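Local coordinates for protein NAD(P)H dehydrogenase (quinone) (Mycobacterium tuberculosis, PDB 1XDI) that probably passes electrons from NADH or NADPH through a bound FAD to quinones such as menadione, at residues A244-V249 and V256-T261; P207-A212 and R239-A244; T53-T58 and V198-E203. All coordinates share one frame; numbering follows the deposited sequence.

Interaction 1: residues A244-V249 and V256-T261; sequences ARAASV and VLVTMT
Ser248 and Thr259 face each other as an antiparallel, hydrogen-bonded pair, and the backbone does most of the work here. Ser248 N donates to Thr259 O at 3.0 Å, and Thr259 N returns a nearly straight bond to Ser248 O at 3.1 Å (172° at the hydrogen). Thr259 O also receives a weak bond from Ala247 N, so two successive amides converge on one carbonyl. Ala247 adopts helical backbone angles (phi -67°, psi -28°), and the chain turns a corner there; the register slips by one residue between the Ala246-Met260 pair and the Ser248-Thr259 pair. Before the corner, Arg245 O accepts from Thr261 N, a doubtful bond because that oxygen sits too close to a neighbour.

The apolar contacts gather on the side of the valines. Val249 and Val258 lie side by side and point the same way, each with CG2 anti to its own carbonyl carbon, and the two CG2 methyls meet at 4.0 Å. Val249 CG1 touches Val256 CG1 at 4.2 Å, while Val258 CG1 turns to Ala246 CB, also at 4.2 Å. On the Ala244 side of the bulge, Met260 SD meets Ala244 CB at 3.7 Å. On the other face Ser248 and Thr259 are only neighbours, with Ser248 OG 4.1 Å from Thr259 OG1.

Outside the pair, Ser161 bonds to the carbonyl of Ala247. Two antiparallel strands joined by a short connection, with two residues facing one, make a beta hairpin carrying a classic beta bulge, part of a three-stranded antiparallel sheet.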
ATOM      1  N   ALA A 244       0.622 -37.574  31.339  1.00 12.00           N
ATOM      2  CA  ALA A 244       0.630 -37.842  32.747  1.00 13.45           C
ATOM      3  C   ALA A 244       0.778 -36.524  33.461  1.00 15.52           C
ATOM      4  O   ALA A 244       1.355 -35.573  32.923  1.00 15.86           O
ATOM      5  CB  ALA A 244       1.761 -38.784  33.086  1.00 13.09           C
ATOM      6  N   ARG A 245       0.198 -36.454  34.651  1.00 18.15           N
ATOM      7  CA  ARG A 245       0.272 -35.262  35.470  1.00 21.20           C
ATOM      8  C   ARG A 245       0.938 -35.704  36.783  1.00 21.12           C
ATOM      9  O   ARG A 245       0.771 -36.851  37.244  1.00 20.28           O
ATOM     10  CB  ARG A 245      -1.120 -34.704  35.763  1.00 25.61           C
ATOM     11  CG  ARG A 245      -2.069 -34.462  34.562  1.00 33.25           C
ATOM     12  CD  ARG A 245      -3.380 -33.727  35.052  1.00 40.07           C
ATOM     13  NE  ARG A 245      -4.469 -33.669  34.057  1.00 46.55           N
ATOM     14  CZ  ARG A 245      -5.660 -33.072  34.253  1.00 49.69           C
ATOM     15  NH1 ARG A 245      -5.919 -32.466  35.420  1.00 49.98           N
ATOM     16  NH2 ARG A 245      -6.605 -33.085  33.291  1.00 50.64           N
ATOM     17  N   ALA A 246       1.708 -34.812  37.387  1.00 19.31           N
ATOM     18  CA  ALA A 246       2.342 -35.175  38.623  1.00 18.75           C
ATOM     19  C   ALA A 246       1.373 -35.011  39.801  1.00 19.10           C
ATOM     20  O   ALA A 246       0.943 -33.904  40.120  1.00 20.47           O
ATOM     21  CB  ALA A 246       3.559 -34.337  38.819  1.00 18.73           C
ATOM     22  N   ALA A 247       1.027 -36.125  40.440  1.00 18.03           N
ATOM     23  CA  ALA A 247       0.151 -36.153  41.602  1.00 15.22           C
ATOM     24  C   ALA A 247       0.854 -35.460  42.782  1.00 15.71           C
ATOM     25  O   ALA A 247       0.211 -34.893  43.659  1.00 14.84           O
ATOM     26  CB  ALA A 247      -0.155 -37.583  41.935  1.00 13.81           C
ATOM     27  N   SER A 248       2.190 -35.495  42.796  1.00 16.90           N
ATOM     28  CA  SER A 248       2.976 -34.834  43.846  1.00 16.45           C
ATOM     29  C   SER A 248       4.476 -34.946  43.580  1.00 17.18           C
ATOM     30  O   SER A 248       4.899 -35.766  42.756  1.00 18.68           O
ATOM     31  CB  SER A 248       2.708 -35.498  45.178  1.00 15.59           C
ATOM     32  OG  SER A 248       3.714 -36.469  45.419  1.00 15.18           O
ATOM     33  N   VAL A 249       5.289 -34.152  44.279  1.00 16.86           N
ATOM     34  CA  VAL A 249       6.746 -34.259  44.141  1.00 16.65           C
ATOM     35  C   VAL A 249       7.356 -34.204  45.533  1.00 19.12           C
ATOM     36  O   VAL A 249       7.441 -33.144  46.158  1.00 19.53           O
ATOM     37  CB  VAL A 249       7.381 -33.137  43.286  1.00 14.04           C
ATOM     38  CG1 VAL A 249       8.850 -33.203  43.418  1.00 11.17           C
ATOM     39  CG2 VAL A 249       7.025 -33.293  41.849  1.00  9.52           C
ATOM     40  N   VAL A 256      14.821 -36.895  44.382  1.00 21.62           N
ATOM     41  CA  VAL A 256      13.448 -36.455  44.379  1.00 17.59           C
ATOM     42  C   VAL A 256      12.532 -37.587  43.849  1.00 16.85           C
ATOM     43  O   VAL A 256      12.889 -38.300  42.889  1.00 15.13           O
ATOM     44  CB  VAL A 256      13.405 -35.187  43.504  1.00 15.35           C
ATOM     45  CG1 VAL A 256      12.388 -35.303  42.429  1.00 12.81           C
ATOM     46  CG2 VAL A 256      13.206 -34.003  44.378  1.00 14.08           C
ATOM     47  N   LEU A 257      11.365 -37.771  44.482  1.00 15.15           N
ATOM     48  CA  LEU A 257      10.421 -38.808  44.024  1.00 14.01           C
ATOM     49  C   LEU A 257       9.228 -38.187  43.330  1.00 13.78           C
ATOM     50  O   LEU A 257       8.389 -37.552  43.990  1.00 13.63           O
ATOM     51  CB  LEU A 257       9.899 -39.686  45.193  1.00 13.13           C
ATOM     52  CG  LEU A 257       8.934 -40.815  44.769  1.00 10.92           C
ATOM     53  CD1 LEU A 257       9.717 -41.772  43.877  1.00 12.28           C
ATOM     54  CD2 LEU A 257       8.345 -41.544  45.931  1.00  6.59           C
ATOM     55  N   VAL A 258       9.130 -38.340  42.011  1.00 13.57           N
ATOM     56  CA  VAL A 258       7.957 -37.752  41.333  1.00 13.80           C
ATOM     57  C   VAL A 258       6.879 -38.841  41.241  1.00 13.86           C
ATOM     58  O   VAL A 258       7.156 -39.966  40.800  1.00 13.47           O
ATOM     59  CB  VAL A 258       8.257 -37.166  39.875  1.00 12.63           C
ATOM     60  CG1 VAL A 258       6.987 -36.622  39.327  1.00 13.73           C
ATOM     61  CG2 VAL A 258       9.251 -35.957  39.906  1.00 10.72           C
ATOM     62  N   THR A 259       5.670 -38.531  41.695  1.00 12.77           N
ATOM     63  CA  THR A 259       4.576 -39.513  41.646  1.00 13.37           C
ATOM     64  C   THR A 259       3.457 -38.945  40.803  1.00 14.14           C
ATOM     65  O   THR A 259       2.997 -37.827  41.063  1.00 14.39           O
ATOM     66  CB  THR A 259       3.981 -39.796  43.025  1.00 11.49           C
ATOM     67  OG1 THR A 259       5.040 -40.023  43.946  1.00 14.68           O
ATOM     68  CG2 THR A 259       3.117 -41.011  42.976  1.00  8.43           C
ATOM     69  N   MET A 260       3.000 -39.689  39.808  1.00 14.03           N
ATOM     70  CA  MET A 260       1.952 -39.116  39.002  1.00 16.68           C
ATOM     71  C   MET A 260       0.622 -39.811  39.179  1.00 18.32           C
ATOM     72  O   MET A 260       0.557 -40.963  39.562  1.00 19.20           O
ATOM     73  CB  MET A 260       2.382 -39.007  37.519  1.00 15.84           C
ATOM     74  CG  MET A 260       2.968 -40.250  36.883  1.00 14.74           C
ATOM     75  SD  MET A 260       4.238 -39.832  35.642  1.00 12.54           S
ATOM     76  CE  MET A 260       5.362 -41.119  35.841  1.00 11.98           C
ATOM     77  N   THR A 261      -0.437 -39.061  38.907  1.00 20.38           N
ATOM     78  CA  THR A 261      -1.822 -39.491  39.065  1.00 21.28           C
ATOM     79  C   THR A 261      -2.189 -40.901  38.696  1.00 21.91           C
ATOM     80  O   THR A 261      -3.252 -41.364  39.080  1.00 22.77           O
ATOM     81  CB  THR A 261      -2.735 -38.558  38.325  1.00 19.69           C
ATOM     82  OG1 THR A 261      -2.491 -38.689  36.923  1.00 18.48           O
ATOM     83  CG2 THR A 261      -2.458 -37.134  38.769  1.00 19.33           C
TER

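Interaction 2: residues P207-A212 and R239-A244; sequences PVTVVA and RLFKNA
Val210 N donates to Arg239 O at 2.7 Å, nearly straight (168° at the hydrogen), and Thr209 CA adds a secondary CA-H...O contact to the same oxygen at 3.2 Å. The parallel pairing extends both ways: Arg239 N donates to Val208 O on one side, Phe241 N to Val210 O at 2.8 Å and Ala212 N to Phe241 O on the other. Ala244 N still donates to Ala212 O at 2.8 Å, extending the pairing past the end of strand 239-241.

One face of this pair holds Thr209, Arg239, Val211 and Phe241. The Arg239 guanidinium presents an edge to Thr209, with NH1 2.9 Å from OG1 and OG1 near the group's plane. Thr209 OG1 is hydrogen-bonded to His184 NE2. Further on, Val211 CG2 meets the edge of the Phe241 ring, 3.9 Å from CD2, while Thr209 CG2 sits obliquely 3.9 Å from Phe241 CE2. Val211 CG1 turns the other way, to Ala244 CB.

The two strands belong to a beta-alpha-beta unit whose crossover is helix 223-235, and strand 239-241 is an outermost strand of a five-stranded parallel sheet. Val208 and Val210 pack on helix 192-203, whereas on the other face Val211 packs on Met260 of strand 256-260, Thr209 on Val266 of strand 265-268, and Phe241 on both.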
ATOM      1  N   PRO A 207      20.723 -35.858  31.723  1.00 13.78           N
ATOM      2  CA  PRO A 207      19.641 -36.798  31.422  1.00 12.96           C
ATOM      3  C   PRO A 207      18.335 -36.148  31.845  1.00 12.75           C
ATOM      4  O   PRO A 207      18.265 -35.536  32.910  1.00 13.75           O
ATOM      5  CB  PRO A 207      20.000 -38.002  32.272  1.00 13.69           C
ATOM      6  CG  PRO A 207      21.503 -37.991  32.175  1.00 14.60           C
ATOM      7  CD  PRO A 207      21.804 -36.533  32.447  1.00 14.80           C
ATOM      8  N   VAL A 208      17.294 -36.297  31.033  1.00 10.88           N
ATOM      9  CA  VAL A 208      16.017 -35.642  31.325  1.00  8.11           C
ATOM     10  C   VAL A 208      14.831 -36.584  31.165  1.00  8.23           C
ATOM     11  O   VAL A 208      14.761 -37.387  30.241  1.00  8.52           O
ATOM     12  CB  VAL A 208      15.857 -34.426  30.372  1.00  6.97           C
ATOM     13  CG1 VAL A 208      14.594 -33.650  30.639  1.00  3.58           C
ATOM     14  CG2 VAL A 208      17.058 -33.562  30.529  1.00  5.62           C
ATOM     15  N   THR A 209      13.898 -36.501  32.087  1.00  6.71           N
ATOM     16  CA  THR A 209      12.718 -37.324  32.013  1.00  6.48           C
ATOM     17  C   THR A 209      11.545 -36.360  32.117  1.00  7.39           C
ATOM     18  O   THR A 209      11.386 -35.655  33.104  1.00  8.14           O
ATOM     19  CB  THR A 209      12.730 -38.320  33.156  1.00  6.32           C
ATOM     20  OG1 THR A 209      13.892 -39.142  33.025  1.00  3.26           O
ATOM     21  CG2 THR A 209      11.480 -39.209  33.135  1.00  7.04           C
ATOM     22  N   VAL A 210      10.741 -36.299  31.077  1.00  7.43           N
ATOM     23  CA  VAL A 210       9.626 -35.368  31.083  1.00  7.93           C
ATOM     24  C   VAL A 210       8.319 -36.076  31.470  1.00 10.60           C
ATOM     25  O   VAL A 210       8.068 -37.237  31.059  1.00 10.41           O
ATOM     26  CB  VAL A 210       9.386 -34.714  29.665  1.00  4.95           C
ATOM     27  CG1 VAL A 210       8.496 -33.502  29.816  1.00  2.55           C
ATOM     28  CG2 VAL A 210      10.674 -34.360  29.004  1.00  1.00           C
ATOM     29  N   VAL A 211       7.518 -35.388  32.284  1.00 11.39           N
ATOM     30  CA  VAL A 211       6.212 -35.878  32.638  1.00 12.76           C
ATOM     31  C   VAL A 211       5.329 -34.863  31.971  1.00 14.76           C
ATOM     32  O   VAL A 211       4.970 -33.854  32.554  1.00 15.60           O
ATOM     33  CB  VAL A 211       5.946 -35.910  34.159  1.00 13.32           C
ATOM     34  CG1 VAL A 211       4.480 -36.366  34.414  1.00 10.05           C
ATOM     35  CG2 VAL A 211       6.945 -36.890  34.844  1.00 10.38           C
ATOM     36  N   ALA A 212       5.002 -35.152  30.723  1.00 17.68           N
ATOM     37  CA  ALA A 212       4.168 -34.296  29.878  1.00 21.53           C
ATOM     38  C   ALA A 212       2.651 -34.539  29.971  1.00 23.45           C
ATOM     39  O   ALA A 212       2.218 -35.689  29.993  1.00 24.60           O
ATOM     40  CB  ALA A 212       4.600 -34.500  28.426  1.00 23.84           C
ATOM     41  N   ARG A 239      13.756 -38.657  27.703  1.00 17.20           N
ATOM     42  CA  ARG A 239      12.801 -39.666  28.153  1.00 17.67           C
ATOM     43  C   ARG A 239      11.471 -38.969  28.439  1.00 17.58           C
ATOM     44  O   ARG A 239      11.476 -37.936  29.099  1.00 18.69           O
ATOM     45  CB  ARG A 239      13.317 -40.259  29.491  1.00 18.34           C
ATOM     46  CG  ARG A 239      13.808 -41.717  29.562  1.00 19.66           C
ATOM     47  CD  ARG A 239      14.510 -41.990  30.903  1.00 19.56           C
ATOM     48  NE  ARG A 239      15.982 -42.118  30.828  1.00 19.00           N
ATOM     49  CZ  ARG A 239      16.833 -41.480  31.638  1.00 18.92           C
ATOM     50  NH1 ARG A 239      16.376 -40.661  32.562  1.00 19.45           N
ATOM     51  NH2 ARG A 239      18.139 -41.696  31.580  1.00 19.53           N
ATOM     52  N   LEU A 240      10.336 -39.500  27.982  1.00 16.69           N
ATOM     53  CA  LEU A 240       9.078 -38.844  28.370  1.00 15.97           C
ATOM     54  C   LEU A 240       7.936 -39.806  28.690  1.00 15.84           C
ATOM     55  O   LEU A 240       7.828 -40.854  28.082  1.00 15.81           O
ATOM     56  CB  LEU A 240       8.571 -37.846  27.303  1.00 14.62           C
ATOM     57  CG  LEU A 240       7.872 -38.461  26.091  1.00 12.71           C
ATOM     58  CD1 LEU A 240       7.186 -37.507  25.215  1.00 10.12           C
ATOM     59  CD2 LEU A 240       8.933 -39.187  25.311  1.00 17.29           C
ATOM     60  N   PHE A 241       7.114 -39.448  29.681  1.00 15.87           N
ATOM     61  CA  PHE A 241       5.904 -40.206  30.009  1.00 15.21           C
ATOM     62  C   PHE A 241       4.833 -39.289  29.393  1.00 15.13           C
ATOM     63  O   PHE A 241       4.598 -38.184  29.917  1.00 14.59           O
ATOM     64  CB  PHE A 241       5.605 -40.275  31.529  1.00 14.61           C
ATOM     65  CG  PHE A 241       6.586 -41.082  32.339  1.00 15.15           C
ATOM     66  CD1 PHE A 241       6.666 -42.458  32.207  1.00 14.03           C
ATOM     67  CD2 PHE A 241       7.412 -40.445  33.280  1.00 15.39           C
ATOM     68  CE1 PHE A 241       7.541 -43.180  32.995  1.00 15.56           C
ATOM     69  CE2 PHE A 241       8.292 -41.156  34.070  1.00 14.13           C
ATOM     70  CZ  PHE A 241       8.358 -42.525  33.936  1.00 15.33           C
ATOM     71  N   LYS A 242       4.189 -39.717  28.303  1.00 14.33           N
ATOM     72  CA  LYS A 242       3.130 -38.893  27.683  1.00 13.22           C
ATOM     73  C   LYS A 242       1.888 -38.958  28.531  1.00 12.62           C
ATOM     74  O   LYS A 242       1.690 -39.929  29.230  1.00 13.71           O
ATOM     75  CB  LYS A 242       2.712 -39.405  26.291  1.00 12.10           C
ATOM     76  CG  LYS A 242       3.758 -39.312  25.181  1.00 11.18           C
ATOM     77  CD  LYS A 242       3.705 -40.571  24.339  1.00 10.58           C
ATOM     78  CE  LYS A 242       4.462 -40.428  23.058  1.00 10.65           C
ATOM     79  NZ  LYS A 242       3.441 -40.145  22.012  1.00 13.65           N
ATOM     80  N   ASN A 243       1.054 -37.929  28.435  1.00 12.56           N
ATOM     81  CA  ASN A 243      -0.233 -37.837  29.118  1.00 11.56           C
ATOM     82  C   ASN A 243      -0.269 -38.174  30.579  1.00 11.56           C
ATOM     83  O   ASN A 243      -1.092 -38.959  31.029  1.00 10.89           O
ATOM     84  CB  ASN A 243      -1.258 -38.698  28.394  1.00 13.69           C
ATOM     85  CG  ASN A 243      -1.351 -38.371  26.921  1.00 15.29           C
ATOM     86  OD1 ASN A 243      -1.389 -37.195  26.526  1.00 17.29           O
ATOM     87  ND2 ASN A 243      -1.390 -39.407  26.094  1.00 16.36           N
ATOM     88  N   ALA A 244       0.622 -37.574  31.339  1.00 12.00           N
ATOM     89  CA  ALA A 244       0.630 -37.842  32.747  1.00 13.45           C
ATOM     90  C   ALA A 244       0.778 -36.524  33.461  1.00 15.52           C
ATOM     91  O   ALA A 244       1.355 -35.573  32.923  1.00 15.86           O
ATOM     92  CB  ALA A 244       1.761 -38.784  33.086  1.00 13.09           C
TER

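Interaction 3: residues T53-T58 and V198-E203; sequences TFIAST and VDAYTE
Ala200 CB sits in the middle of the close-packed part, against Ile55 and Phe54. It lies 3.6 Å from Ile55 CG1 and 4.0 Å from Phe54 CE2, meeting the Phe54 ring at its edge. The Phe54 side chain is directed toward the other helix with CG anti to the backbone N (chi1 -172°). Its CE2 lies over one face of the Tyr201 ring, offset toward the rim, and its CZ touches Tyr201 CE1 at 3.5 Å. The two side chains cross at about a right angle, but the rings themselves are oblique, with planes at 47° and centroids 5.0 Å apart.

Toward Glu203 the contact opens to solvent: Thr58 is still buried, but Glu203 is partly exposed, and the link there is polar. Thr58 OG1 stays 4.0 Å from Ala200 CB and spends its proton within its own helix, on Phe54 O at 3.2 Å, from above the carbonyl plane; Phe54 O also accepts Thr58 N. The Glu203 carboxylate hydrogen-bonds through OE1 to Thr62 OG1, one turn further along helix 48-64, and through OE2 forms a salt bridge with Arg236.

The axes of segments 53-58 and 198-203 approach to 9.3 Å, with their N-to-C directions 33° apart. Helix 48-64 also carries the FAD-binding Lys52, and the Ile55 side chain is about 8 Å from the cofactor. Leu83, Ile86 and His87 of helix 83-107 touch Phe54, while helix 192-203 packs on strand 208-211 and helix 223-235.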
ATOM      1  N   THR A  53      19.657 -16.468  28.121  1.00  4.73           N
ATOM      2  CA  THR A  53      21.088 -16.340  28.383  1.00  5.84           C
ATOM      3  C   THR A  53      21.600 -17.745  28.642  1.00  7.23           C
ATOM      4  O   THR A  53      22.514 -18.238  27.959  1.00  7.81           O
ATOM      5  CB  THR A  53      21.350 -15.464  29.601  1.00  5.30           C
ATOM      6  OG1 THR A  53      20.497 -14.327  29.496  1.00  6.14           O
ATOM      7  CG2 THR A  53      22.809 -14.965  29.671  1.00  1.02           C
ATOM      8  N   PHE A  54      20.993 -18.403  29.618  1.00  7.84           N
ATOM      9  CA  PHE A  54      21.355 -19.790  29.954  1.00  8.36           C
ATOM     10  C   PHE A  54      21.466 -20.650  28.697  1.00  8.25           C
ATOM     11  O   PHE A  54      22.454 -21.352  28.507  1.00  8.21           O
ATOM     12  CB  PHE A  54      20.297 -20.411  30.884  1.00  7.98           C
ATOM     13  CG  PHE A  54      20.671 -21.733  31.413  1.00  5.68           C
ATOM     14  CD1 PHE A  54      21.612 -21.840  32.398  1.00  4.11           C
ATOM     15  CD2 PHE A  54      20.109 -22.897  30.877  1.00  6.61           C
ATOM     16  CE1 PHE A  54      22.013 -23.122  32.866  1.00  5.81           C
ATOM     17  CE2 PHE A  54      20.508 -24.185  31.340  1.00  6.74           C
ATOM     18  CZ  PHE A  54      21.466 -24.295  32.334  1.00  4.04           C
ATOM     19  N   ILE A  55      20.449 -20.573  27.840  1.00  8.83           N
ATOM     20  CA  ILE A  55      20.389 -21.352  26.604  1.00  9.06           C
ATOM     21  C   ILE A  55      21.464 -20.974  25.610  1.00 10.73           C
ATOM     22  O   ILE A  55      21.941 -21.837  24.875  1.00 11.08           O
ATOM     23  CB  ILE A  55      18.989 -21.246  25.935  1.00  6.95           C
ATOM     24  CG1 ILE A  55      17.961 -22.062  26.726  1.00  6.32           C
ATOM     25  CG2 ILE A  55      19.044 -21.720  24.561  1.00  4.03           C
ATOM     26  CD1 ILE A  55      16.532 -21.955  26.216  1.00  4.04           C
ATOM     27  N   ALA A  56      21.864 -19.707  25.604  1.00 11.72           N
ATOM     28  CA  ALA A  56      22.904 -19.240  24.680  1.00 13.83           C
ATOM     29  C   ALA A  56      24.262 -19.794  25.058  1.00 15.24           C
ATOM     30  O   ALA A  56      25.093 -20.064  24.192  1.00 14.82           O
ATOM     31  CB  ALA A  56      22.968 -17.724  24.673  1.00 13.70           C
ATOM     32  N   SER A  57      24.488 -19.924  26.362  1.00 17.87           N
ATOM     33  CA  SER A  57      25.742 -20.471  26.886  1.00 20.07           C
ATOM     34  C   SER A  57      25.792 -21.928  26.535  1.00 20.85           C
ATOM     35  O   SER A  57      26.814 -22.422  26.131  1.00 21.97           O
ATOM     36  CB  SER A  57      25.827 -20.344  28.404  1.00 19.15           C
ATOM     37  OG  SER A  57      25.947 -18.991  28.786  1.00 20.92           O
ATOM     38  N   THR A  58      24.667 -22.609  26.718  1.00 22.56           N
ATOM     39  CA  THR A  58      24.527 -24.032  26.421  1.00 23.33           C
ATOM     40  C   THR A  58      24.929 -24.242  24.974  1.00 23.92           C
ATOM     41  O   THR A  58      25.588 -25.199  24.610  1.00 21.84           O
ATOM     42  CB  THR A  58      23.060 -24.455  26.578  1.00 23.52           C
ATOM     43  OG1 THR A  58      22.711 -24.543  27.963  1.00 22.71           O
ATOM     44  CG2 THR A  58      22.849 -25.764  25.977  1.00 23.85           C
ATOM     45  N   VAL A 198      14.396 -28.438  28.760  1.00  2.28           N
ATOM     46  CA  VAL A 198      14.733 -29.809  28.518  1.00  1.73           C
ATOM     47  C   VAL A 198      15.835 -29.747  27.445  1.00  3.96           C
ATOM     48  O   VAL A 198      16.886 -30.401  27.560  1.00  5.38           O
ATOM     49  CB  VAL A 198      13.517 -30.557  27.971  1.00  3.10           C
ATOM     50  CG1 VAL A 198      13.960 -31.839  27.193  1.00  1.00           C
ATOM     51  CG2 VAL A 198      12.545 -30.859  29.095  1.00  1.00           C
ATOM     52  N   ASP A 199      15.604 -28.958  26.396  1.00  3.40           N
ATOM     53  CA  ASP A 199      16.574 -28.858  25.335  1.00  3.87           C
ATOM     54  C   ASP A 199      17.897 -28.323  25.874  1.00  4.58           C
ATOM     55  O   ASP A 199      18.957 -28.883  25.634  1.00  3.37           O
ATOM     56  CB  ASP A 199      16.008 -27.955  24.266  1.00  6.90           C
ATOM     57  CG  ASP A 199      16.878 -27.888  23.009  1.00  9.52           C
ATOM     58  OD1 ASP A 199      18.135 -27.940  23.073  1.00 11.11           O
ATOM     59  OD2 ASP A 199      16.291 -27.708  21.923  1.00 12.63           O
ATOM     60  N   ALA A 200      17.857 -27.213  26.600  1.00  6.34           N
ATOM     61  CA  ALA A 200      19.101 -26.647  27.157  1.00  6.88           C
ATOM     62  C   ALA A 200      19.883 -27.664  28.035  1.00  6.00           C
ATOM     63  O   ALA A 200      21.070 -27.876  27.826  1.00  5.47           O
ATOM     64  CB  ALA A 200      18.783 -25.352  27.982  1.00  7.97           C
ATOM     65  N   TYR A 201      19.226 -28.283  29.013  1.00  5.18           N
ATOM     66  CA  TYR A 201      19.914 -29.262  29.859  1.00  5.29           C
ATOM     67  C   TYR A 201      20.426 -30.528  29.096  1.00  3.73           C
ATOM     68  O   TYR A 201      21.491 -31.033  29.398  1.00  3.53           O
ATOM     69  CB  TYR A 201      19.030 -29.592  31.090  1.00  5.29           C
ATOM     70  CG  TYR A 201      19.085 -28.479  32.166  1.00  6.97           C
ATOM     71  CD1 TYR A 201      20.261 -28.257  32.894  1.00  7.17           C
ATOM     72  CD2 TYR A 201      17.973 -27.637  32.460  1.00  6.81           C
ATOM     73  CE1 TYR A 201      20.336 -27.249  33.900  1.00  6.98           C
ATOM     74  CE2 TYR A 201      18.055 -26.582  33.472  1.00  5.56           C
ATOM     75  CZ  TYR A 201      19.245 -26.414  34.199  1.00  7.32           C
ATOM     76  OH  TYR A 201      19.385 -25.519  35.296  1.00  5.97           O
ATOM     77  N   THR A 202      19.707 -31.005  28.092  1.00  2.84           N
ATOM     78  CA  THR A 202      20.126 -32.164  27.289  1.00  2.91           C
ATOM     79  C   THR A 202      21.439 -31.787  26.572  1.00  4.48           C
ATOM     80  O   THR A 202      22.283 -32.615  26.290  1.00  4.78           O
ATOM     81  CB  THR A 202      19.017 -32.489  26.200  1.00  2.31           C
ATOM     82  OG1 THR A 202      17.860 -33.037  26.847  1.00  1.25           O
ATOM     83  CG2 THR A 202      19.560 -33.407  25.061  1.00  1.00           C
ATOM     84  N   GLU A 203      21.604 -30.511  26.265  1.00  6.35           N
ATOM     85  CA  GLU A 203      22.792 -30.056  25.570  1.00  8.08           C
ATOM     86  C   GLU A 203      23.971 -29.937  26.518  1.00  8.87           C
ATOM     87  O   GLU A 203      25.117 -30.089  26.096  1.00 10.31           O
ATOM     88  CB  GLU A 203      22.505 -28.727  24.878  1.00  9.31           C
ATOM     89  CG  GLU A 203      21.704 -28.877  23.616  1.00 11.37           C
ATOM     90  CD  GLU A 203      22.451 -29.737  22.612  1.00 13.26           C
ATOM     91  OE1 GLU A 203      23.587 -29.355  22.261  1.00 14.49           O
ATOM     92  OE2 GLU A 203      21.914 -30.790  22.190  1.00 12.28           O
TER

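In the fold
Along the chain, interaction 3 closes first, interaction 2 follows and interaction 1 comes last. Interactions 1 and 2 have centres 11 Å apart and share Ala244: strand 239-241 of the parallel sheet runs on into the hairpin, and Met260 packs back on Phe241 and Val211, so hairpin and sheet face each other. Interaction 3 lies 18 Å, centre to centre, from interaction 2, with helix 192-203 on the face of the sheet away from the hairpin; Val198 and Thr202 of that helix touch Val208. Interactions 1 and 3 do not touch. Sheet, helix and hairpin together fit a Rossmann-type nucleotide-binding domain, probably that for NAD(P)H, which interaction 3 joins to the FAD-binding helix 48-64.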